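Local coordinates for protein MAU2 chromatid cohesion factor homolog (Saccharomyces cerevisiae, PDB 4XDN) that pairs with SCC2 to form the complex needed for cohesin to associate with chromosomes, and so takes part in sister chromatid cohesion, at residues Y39-Y44 / L62-S66; L79-S85 / L112-L116. One frame throughout, in Å; residues are numbered along the deposited sequence.

Contact 1: residues Y39-Y44 / L62-S66; sequences YRDHAY and LMNMS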
ATOM      1  N   TYR A  39     -29.461  -5.167 -21.763  1.00 30.01           N
ATOM      2  CA  TYR A  39     -29.406  -3.895 -21.047  1.00 30.84           C
ATOM      3  C   TYR A  39     -28.132  -3.798 -20.207  1.00 29.42           C
ATOM      4  O   TYR A  39     -27.480  -2.753 -20.166  1.00 24.95           O
ATOM      5  CB  TYR A  39     -30.637  -3.726 -20.151  1.00 30.47           C
ATOM      6  CG  TYR A  39     -31.923  -3.437 -20.896  1.00 31.25           C
ATOM      7  CD1 TYR A  39     -31.978  -2.454 -21.875  1.00 30.66           C
ATOM      8  CD2 TYR A  39     -33.084  -4.149 -20.618  1.00 31.46           C
ATOM      9  CE1 TYR A  39     -33.150  -2.186 -22.555  1.00 32.40           C
ATOM     10  CE2 TYR A  39     -34.263  -3.889 -21.293  1.00 30.66           C
ATOM     11  CZ  TYR A  39     -34.291  -2.908 -22.260  1.00 32.39           C
ATOM     12  OH  TYR A  39     -35.464  -2.646 -22.934  1.00 29.81           O
ATOM     13  N   ARG A  40     -27.787  -4.895 -19.540  1.00 29.72           N
ATOM     14  CA  ARG A  40     -26.589  -4.950 -18.710  1.00 28.77           C
ATOM     15  C   ARG A  40     -25.331  -4.833 -19.562  1.00 27.70           C
ATOM     16  O   ARG A  40     -24.482  -3.981 -19.313  1.00 26.30           O
ATOM     17  CB  ARG A  40     -26.557  -6.253 -17.908  1.00 28.17           C
ATOM     18  CG  ARG A  40     -25.297  -6.459 -17.057  1.00 28.41           C
ATOM     19  CD  ARG A  40     -25.141  -7.917 -16.664  1.00 27.35           C
ATOM     20  NE  ARG A  40     -25.034  -8.779 -17.839  1.00 27.25           N
ATOM     21  CZ  ARG A  40     -25.340 -10.074 -17.861  1.00 28.63           C
ATOM     22  NH1 ARG A  40     -25.781 -10.683 -16.765  1.00 26.92           N
ATOM     23  NH2 ARG A  40     -25.209 -10.765 -18.986  1.00 32.16           N
ATOM     24  N   ASP A  41     -25.218  -5.700 -20.563  1.00 28.46           N
ATOM     25  CA  ASP A  41     -24.008  -5.779 -21.374  1.00 30.44           C
ATOM     26  C   ASP A  41     -23.786  -4.507 -22.185  1.00 31.25           C
ATOM     27  O   ASP A  41     -22.653  -4.186 -22.546  1.00 31.54           O
ATOM     28  CB  ASP A  41     -24.070  -6.993 -22.305  1.00 31.47           C
ATOM     29  CG  ASP A  41     -24.109  -8.308 -21.550  1.00 33.08           C
ATOM     30  OD1 ASP A  41     -23.727  -8.326 -20.360  1.00 29.06           O
ATOM     31  OD2 ASP A  41     -24.519  -9.326 -22.146  1.00 38.25           O
ATOM     32  N   HIS A  42     -24.865  -3.783 -22.466  1.00 30.65           N
ATOM     33  CA  HIS A  42     -24.759  -2.526 -23.191  1.00 31.42           C
ATOM     34  C   HIS A  42     -24.284  -1.413 -22.265  1.00 30.44           C
ATOM     35  O   HIS A  42     -23.585  -0.493 -22.692  1.00 30.46           O
ATOM     36  CB  HIS A  42     -26.096  -2.147 -23.824  1.00 31.51           C
ATOM     37  CG  HIS A  42     -25.984  -1.048 -24.831  1.00 33.20           C
ATOM     38  ND1 HIS A  42     -25.456  -1.245 -26.088  1.00 36.09           N
ATOM     39  CD2 HIS A  42     -26.313   0.263 -24.760  1.00 35.37           C
ATOM     40  CE1 HIS A  42     -25.475  -0.105 -26.754  1.00 38.28           C
ATOM     41  NE2 HIS A  42     -25.988   0.827 -25.972  1.00 37.64           N
ATOM     42  N   ALA A  43     -24.672  -1.495 -20.996  1.00 30.24           N
ATOM     43  CA  ALA A  43     -24.181  -0.557 -19.996  1.00 30.20           C
ATOM     44  C   ALA A  43     -22.675  -0.731 -19.810  1.00 29.87           C
ATOM     45  O   ALA A  43     -21.942   0.248 -19.672  1.00 29.55           O
ATOM     46  CB  ALA A  43     -24.910  -0.749 -18.681  1.00 29.95           C
ATOM     47  N   TYR A  44     -22.216  -1.981 -19.818  1.00 30.83           N
ATOM     48  CA  TYR A  44     -20.787  -2.271 -19.728  1.00 31.67           C
ATOM     49  C   TYR A  44     -20.045  -1.710 -20.934  1.00 32.37           C
ATOM     50  O   TYR A  44     -18.901  -1.264 -20.818  1.00 32.82           O
ATOM     51  CB  TYR A  44     -20.531  -3.781 -19.644  1.00 29.65           C
ATOM     52  CG  TYR A  44     -20.966  -4.452 -18.356  1.00 27.33           C
ATOM     53  CD1 TYR A  44     -21.006  -3.756 -17.155  1.00 24.67           C
ATOM     54  CD2 TYR A  44     -21.327  -5.794 -18.346  1.00 26.72           C
ATOM     55  CE1 TYR A  44     -21.399  -4.375 -15.984  1.00 24.50           C
ATOM     56  CE2 TYR A  44     -21.720  -6.421 -17.182  1.00 26.30           C
ATOM     57  CZ  TYR A  44     -21.757  -5.710 -16.005  1.00 26.15           C
ATOM     58  OH  TYR A  44     -22.153  -6.340 -14.848  1.00 27.21           O
ATOM     59  N   LEU A  62     -30.003   1.872 -17.790  1.00 27.45           N
ATOM     60  CA  LEU A  62     -29.864   0.540 -18.364  1.00 25.60           C
ATOM     61  C   LEU A  62     -29.796  -0.525 -17.273  1.00 26.98           C
ATOM     62  O   LEU A  62     -30.448  -1.564 -17.373  1.00 25.70           O
ATOM     63  CB  LEU A  62     -28.617   0.468 -19.246  1.00 25.55           C
ATOM     64  CG  LEU A  62     -28.665   1.308 -20.525  1.00 29.24           C
ATOM     65  CD1 LEU A  62     -27.275   1.465 -21.109  1.00 28.88           C
ATOM     66  CD2 LEU A  62     -29.607   0.680 -21.544  1.00 31.39           C
ATOM     67  N   MET A  63     -29.004  -0.264 -16.234  1.00 27.22           N
ATOM     68  CA  MET A  63     -28.859  -1.212 -15.135  1.00 26.26           C
ATOM     69  C   MET A  63     -30.179  -1.401 -14.402  1.00 26.40           C
ATOM     70  O   MET A  63     -30.513  -2.506 -13.977  1.00 27.32           O
ATOM     71  CB  MET A  63     -27.784  -0.742 -14.154  1.00 23.80           C
ATOM     72  CG  MET A  63     -26.367  -0.832 -14.692  1.00 23.68           C
ATOM     73  SD  MET A  63     -25.927  -2.498 -15.222  1.00 29.56           S
ATOM     74  CE  MET A  63     -24.178  -2.287 -15.557  1.00 29.38           C
ATOM     75  N   ASN A  64     -30.926  -0.312 -14.255  1.00 26.49           N
ATOM     76  CA  ASN A  64     -32.237  -0.361 -13.630  1.00 26.98           C
ATOM     77  C   ASN A  64     -33.154  -1.306 -14.398  1.00 29.78           C
ATOM     78  O   ASN A  64     -33.766  -2.203 -13.819  1.00 28.25           O
ATOM     79  CB  ASN A  64     -32.847   1.038 -13.563  1.00 30.38           C
ATOM     80  CG  ASN A  64     -34.055   1.107 -12.654  1.00 31.75           C
ATOM     81  OD1 ASN A  64     -34.091   0.470 -11.604  1.00 31.73           O
ATOM     82  ND2 ASN A  64     -35.052   1.887 -13.052  1.00 34.13           N
ATOM     83  N   MET A  65     -33.230  -1.108 -15.711  1.00 30.48           N
ATOM     84  CA  MET A  65     -34.036  -1.967 -16.566  1.00 32.89           C
ATOM     85  C   MET A  65     -33.590  -3.421 -16.473  1.00 32.08           C
ATOM     86  O   MET A  65     -34.422  -4.317 -16.365  1.00 33.06           O
ATOM     87  CB  MET A  65     -33.966  -1.494 -18.019  1.00 32.60           C
ATOM     88  CG  MET A  65     -34.921  -0.360 -18.336  1.00 37.01           C
ATOM     89  SD  MET A  65     -36.659  -0.818 -18.171  1.00 42.83           S
ATOM     90  CE  MET A  65     -36.804  -2.056 -19.454  1.00 53.66           C
ATOM     91  N   SER A  66     -32.282  -3.656 -16.508  1.00 29.85           N
ATOM     92  CA  SER A  66     -31.758  -5.015 -16.425  1.00 29.50           C
ATOM     93  C   SER A  66     -32.218  -5.702 -15.144  1.00 31.14           C
ATOM     94  O   SER A  66     -32.689  -6.838 -15.170  1.00 30.90           O
ATOM     95  CB  SER A  66     -30.233  -5.011 -16.488  1.00 27.99           C
ATOM     96  OG  SER A  66     -29.721  -6.317 -16.279  1.00 26.13           O
TER
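Tyr39 and Leu62 meet in an antiparallel helical hairpin, where helix 29-45 packs against helix 53-76. The segment axes approach to 8.2 Å at 158° between their directions. The backbones come close enough for CB of Tyr39 to lie 3.5 Å from the carbonyl O of Leu62. CB of Met65 sits over one face of the Tyr39 ring, 4.0 Å from its centroid and offset toward the rim, a CH-pi contact. Bends at chi2 and chi3 (both -64°) carry the methyl toward the hydroxyl end of the ring, with CE of Met65 3.6 Å from CE2 of Tyr39. SD stands obliquely to the ring in a Met-aromatic contact. Leu62 crosses Tyr39 at about a right angle and touches CD1 of the ring with CD2. Its other methyl, CD1, meets the edge of the His42 ring in plane.

The chain is largely helical, and successive antiparallel hairpins such as this one are consistent with the helical-repeat (TPR-like) build of the Scc4/Mau2 family. Here the chain of another protein lies along the hairpin: its backbone is hydrogen-bonded to Tyr39 OH and His42 NE2, and its apolar side chains pack on Tyr39 and Met65. With an alanine here instead of Tyr39, Met65 would probably lose its aromatic partner, and the backbone of the neighbouring protein its hydroxyl partner.

Further along, CE of Met63 touches CB of Ala43 at 3.6 Å and CE1 of Tyr44 at 3.5 Å. The small Ala43 also admits CB of Leu62. OG of Ser66 lies 3.6 Å from CB of Arg40 and hydrogen-bonds to the carbonyl O of Ala36.

Contact 2: residues L79-S85 / L112-L116; sequences LSVLEDS and LKERL. With SO4 (sulfate ion), chain D.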
ATOM      1  N   LEU A  79     -39.684 -20.554 -12.147  1.00 42.07           N
ATOM      2  CA  LEU A  79     -38.334 -20.941 -12.538  1.00 41.90           C
ATOM      3  C   LEU A  79     -37.911 -22.224 -11.842  1.00 42.13           C
ATOM      4  O   LEU A  79     -38.262 -22.458 -10.685  1.00 42.03           O
ATOM      5  CB  LEU A  79     -37.343 -19.821 -12.211  1.00 42.21           C
ATOM      6  CG  LEU A  79     -37.659 -18.435 -12.777  1.00 44.16           C
ATOM      7  CD1 LEU A  79     -36.570 -17.447 -12.387  1.00 44.11           C
ATOM      8  CD2 LEU A  79     -37.826 -18.480 -14.288  1.00 44.16           C
ATOM      9  N   SER A  80     -37.156 -23.058 -12.552  1.00 42.51           N
ATOM     10  CA  SER A  80     -36.542 -24.232 -11.945  1.00 42.09           C
ATOM     11  C   SER A  80     -35.431 -23.768 -11.017  1.00 39.82           C
ATOM     12  O   SER A  80     -35.079 -22.587 -11.013  1.00 39.33           O
ATOM     13  CB  SER A  80     -35.996 -25.181 -13.011  1.00 43.82           C
ATOM     14  OG  SER A  80     -35.001 -24.547 -13.797  1.00 43.97           O
ATOM     15  N   VAL A  81     -34.878 -24.687 -10.231  1.00 36.13           N
ATOM     16  CA  VAL A  81     -33.829 -24.331  -9.282  1.00 35.48           C
ATOM     17  C   VAL A  81     -32.601 -23.776  -9.997  1.00 34.91           C
ATOM     18  O   VAL A  81     -31.995 -22.810  -9.534  1.00 36.99           O
ATOM     19  CB  VAL A  81     -33.403 -25.537  -8.404  1.00 42.21           C
ATOM     20  CG1 VAL A  81     -34.482 -25.858  -7.383  1.00 43.22           C
ATOM     21  CG2 VAL A  81     -33.076 -26.762  -9.259  1.00 42.06           C
ATOM     22  N   LEU A  82     -32.241 -24.373 -11.129  1.00 33.87           N
ATOM     23  CA  LEU A  82     -31.074 -23.926 -11.883  1.00 35.72           C
ATOM     24  C   LEU A  82     -31.322 -22.570 -12.533  1.00 34.75           C
ATOM     25  O   LEU A  82     -30.454 -21.695 -12.516  1.00 35.06           O
ATOM     26  CB  LEU A  82     -30.693 -24.955 -12.949  1.00 37.03           C
ATOM     27  CG  LEU A  82     -30.013 -26.230 -12.442  1.00 40.40           C
ATOM     28  CD1 LEU A  82     -29.776 -27.191 -13.594  1.00 42.28           C
ATOM     29  CD2 LEU A  82     -28.697 -25.919 -11.728  1.00 41.26           C
ATOM     30  N   GLU A  83     -32.508 -22.402 -13.106  1.00 34.30           N
ATOM     31  CA  GLU A  83     -32.892 -21.133 -13.701  1.00 34.74           C
ATOM     32  C   GLU A  83     -32.937 -20.049 -12.634  1.00 35.57           C
ATOM     33  O   GLU A  83     -32.439 -18.940 -12.838  1.00 33.52           O
ATOM     34  CB  GLU A  83     -34.250 -21.253 -14.393  1.00 33.65           C
ATOM     35  CG  GLU A  83     -34.244 -22.173 -15.604  1.00 34.39           C
ATOM     36  CD  GLU A  83     -35.639 -22.523 -16.087  1.00 37.93           C
ATOM     37  OE1 GLU A  83     -36.618 -22.173 -15.392  1.00 39.57           O
ATOM     38  OE2 GLU A  83     -35.757 -23.151 -17.162  1.00 37.54           O
ATOM     39  N   ASP A  84     -33.531 -20.381 -11.493  1.00 35.47           N
ATOM     40  CA  ASP A  84     -33.646 -19.434 -10.394  1.00 34.33           C
ATOM     41  C   ASP A  84     -32.257 -19.045  -9.899  1.00 33.39           C
ATOM     42  O   ASP A  84     -32.000 -17.877  -9.607  1.00 32.63           O
ATOM     43  CB  ASP A  84     -34.482 -20.029  -9.259  1.00 34.84           C
ATOM     44  CG  ASP A  84     -34.795 -19.020  -8.171  1.00 34.91           C
ATOM     45  OD1 ASP A  84     -34.633 -17.806  -8.416  1.00 33.54           O
ATOM     46  OD2 ASP A  84     -35.209 -19.443  -7.072  1.00 33.45           O
ATOM     47  N   SER A  85     -31.362 -20.026  -9.832  1.00 31.95           N
ATOM     48  CA  SER A  85     -29.982 -19.783  -9.422  1.00 31.66           C
ATOM     49  C   SER A  85     -29.281 -18.797 -10.350  1.00 32.38           C
ATOM     50  O   SER A  85     -28.712 -17.805  -9.900  1.00 34.07           O
ATOM     51  CB  SER A  85     -29.195 -21.095  -9.384  1.00 31.41           C
ATOM     52  OG  SER A  85     -29.626 -21.922  -8.320  1.00 34.76           O
ATOM     53  N   LEU A 112     -32.733 -17.962  -2.039  1.00 35.26           N
ATOM     54  CA  LEU A 112     -32.242 -18.936  -3.005  1.00 34.23           C
ATOM     55  C   LEU A 112     -31.600 -20.124  -2.298  1.00 33.88           C
ATOM     56  O   LEU A 112     -31.860 -21.275  -2.643  1.00 33.82           O
ATOM     57  CB  LEU A 112     -31.239 -18.288  -3.958  1.00 34.50           C
ATOM     58  CG  LEU A 112     -30.668 -19.189  -5.056  1.00 35.68           C
ATOM     59  CD1 LEU A 112     -31.767 -19.660  -6.000  1.00 38.14           C
ATOM     60  CD2 LEU A 112     -29.582 -18.458  -5.823  1.00 34.89           C
ATOM     61  N   LYS A 113     -30.766 -19.829  -1.306  1.00 33.56           N
ATOM     62  CA  LYS A 113     -30.070 -20.857  -0.544  1.00 33.78           C
ATOM     63  C   LYS A 113     -31.046 -21.864   0.060  1.00 35.12           C
ATOM     64  O   LYS A 113     -30.868 -23.073  -0.088  1.00 36.81           O
ATOM     65  CB  LYS A 113     -29.230 -20.213   0.563  1.00 34.73           C
ATOM     66  CG  LYS A 113     -28.557 -21.205   1.502  1.00 35.14           C
ATOM     67  CD  LYS A 113     -27.815 -20.496   2.622  1.00 37.51           C
ATOM     68  CE  LYS A 113     -27.452 -21.461   3.744  1.00 41.97           C
ATOM     69  NZ  LYS A 113     -26.702 -20.788   4.838  1.00 45.15           N
ATOM     70  N   GLU A 114     -32.074 -21.362   0.735  1.00 35.20           N
ATOM     71  CA  GLU A 114     -33.055 -22.224   1.382  1.00 40.72           C
ATOM     72  C   GLU A 114     -33.818 -23.074   0.367  1.00 37.97           C
ATOM     73  O   GLU A 114     -34.163 -24.221   0.648  1.00 37.01           O
ATOM     74  CB  GLU A 114     -34.036 -21.391   2.210  1.00 47.23           C
ATOM     75  CG  GLU A 114     -35.186 -22.202   2.797  1.00 57.01           C
ATOM     76  CD  GLU A 114     -36.012 -21.419   3.798  1.00 65.19           C
ATOM     77  OE1 GLU A 114     -35.744 -20.212   3.983  1.00 68.30           O
ATOM     78  OE2 GLU A 114     -36.931 -22.010   4.402  1.00 68.50           O
ATOM     79  N   ARG A 115     -34.077 -22.517  -0.812  1.00 37.48           N
ATOM     80  CA  ARG A 115     -34.780 -23.260  -1.848  1.00 36.05           C
ATOM     81  C   ARG A 115     -33.892 -24.373  -2.394  1.00 35.53           C
ATOM     82  O   ARG A 115     -34.353 -25.491  -2.613  1.00 35.30           O
ATOM     83  CB  ARG A 115     -35.225 -22.341  -2.987  1.00 37.62           C
ATOM     84  CG  ARG A 115     -36.289 -22.969  -3.872  1.00 38.94           C
ATOM     85  CD  ARG A 115     -36.383 -22.315  -5.238  1.00 38.28           C
ATOM     86  NE  ARG A 115     -37.313 -23.040  -6.104  1.00 38.50           N
ATOM     87  CZ  ARG A 115     -37.426 -22.855  -7.416  1.00 40.55           C
ATOM     88  NH1 ARG A 115     -36.665 -21.963  -8.037  1.00 39.66           N
ATOM     89  NH2 ARG A 115     -38.300 -23.568  -8.110  1.00 40.58           N
ATOM     90  N   LEU A 116     -32.619 -24.060  -2.612  1.00 32.72           N
ATOM     91  CA  LEU A 116     -31.665 -25.047  -3.109  1.00 32.64           C
ATOM     92  C   LEU A 116     -31.528 -26.221  -2.143  1.00 33.12           C
ATOM     93  O   LEU A 116     -31.449 -27.375  -2.562  1.00 31.48           O
ATOM     94  CB  LEU A 116     -30.295 -24.407  -3.337  1.00 32.60           C
ATOM     95  CG  LEU A 116     -30.199 -23.381  -4.468  1.00 31.08           C
ATOM     96  CD1 LEU A 116     -28.836 -22.704  -4.453  1.00 33.09           C
ATOM     97  CD2 LEU A 116     -30.453 -24.032  -5.812  1.00 31.10           C
TER
HETATM   98  S   SO4 D 702     -40.116 -25.276  -4.929  1.00 96.99           S
HETATM   99  O1  SO4 D 702     -39.016 -24.385  -4.574  1.00 96.32           O
HETATM  100  O2  SO4 D 702     -39.932 -25.756  -6.296  1.00 96.39           O
HETATM  101  O3  SO4 D 702     -40.137 -26.413  -4.013  1.00 99.34           O
HETATM  102  O4  SO4 D 702     -41.380 -24.552  -4.830  1.00 96.33           O
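Arg115 reaches from helix 102-119 to the N-terminal end of helix 81-98, the other half of an antiparallel helical hairpin. The segment axes approach no closer than 10.6 Å, and the long Arg115 side chain bridges the two helices. CG is anti to the backbone N (chi1 -163°) and the chain runs extended to NE, which carries the guanidinium up to the turn before the helix. NH1 and NH2 grip the carbonyl O of Leu79 end-on. The bond from NH2 of Arg115 to Leu79 O is 2.8 Å, and both nitrogens hold the oxygen close to the guanidinium plane. NH1 of Arg115 also makes a salt bridge of 3.1 Å to OD2 of Asp84, on the anti side and 30° out of the carboxylate plane. The two planes are 50° apart. The second oxygen, OD1 of Asp84, is paired with Lys74, so this buried carboxylate sits between two positive groups, which would favour its charged form.

CG1 of Val81 covers one face of the Arg115 guanidinium from 4.1 Å above its plane. At the edge, NE and NH2 bind a sulfate ion, probably from the crystallisation liquor. The helix start itself is a capping box: the backbone N of Ser80 donates to OE1 of Glu83, and OG of Ser80 weakly accepts from the backbone N of Glu83. OE2 of Glu83 forms a salt bridge with a basic side chain of the chain of another protein.

Leucine methyls pack beside this polar group. CD1 of Leu112 packs on the Asp84 carboxylate, while CD2 faces CA of Ser85. Helix 126-144 also packs on Leu112 and Leu116. Ser85 OG donates to the carbonyl O of Val81 at 2.8 Å and meets CD2 of Leu116 at 3.4 Å.

How the contacts relate
From the N terminus, helix 29-45 runs out and the chain turns back into helix 53-76. Contact 1 closes that first hairpin across 17 intervening residues. Contact 2 opens at Leu79, in the turn just before helix 81-98. It closes on helix 102-119 after a further 26 residues, mostly helical. The two contacts are thus in series and neither nest nor cross. The centres of contact 1 and contact 2 are about 23 Å apart. The nearest atoms of contact 1 and contact 2 are about 10 Å apart, so they do not touch. Helix 81-98 connects them: its start belongs to contact 2, while its later residues Glu90 and Leu94 meet Arg40 of contact 1. Both contacts adjoin the chain of another protein.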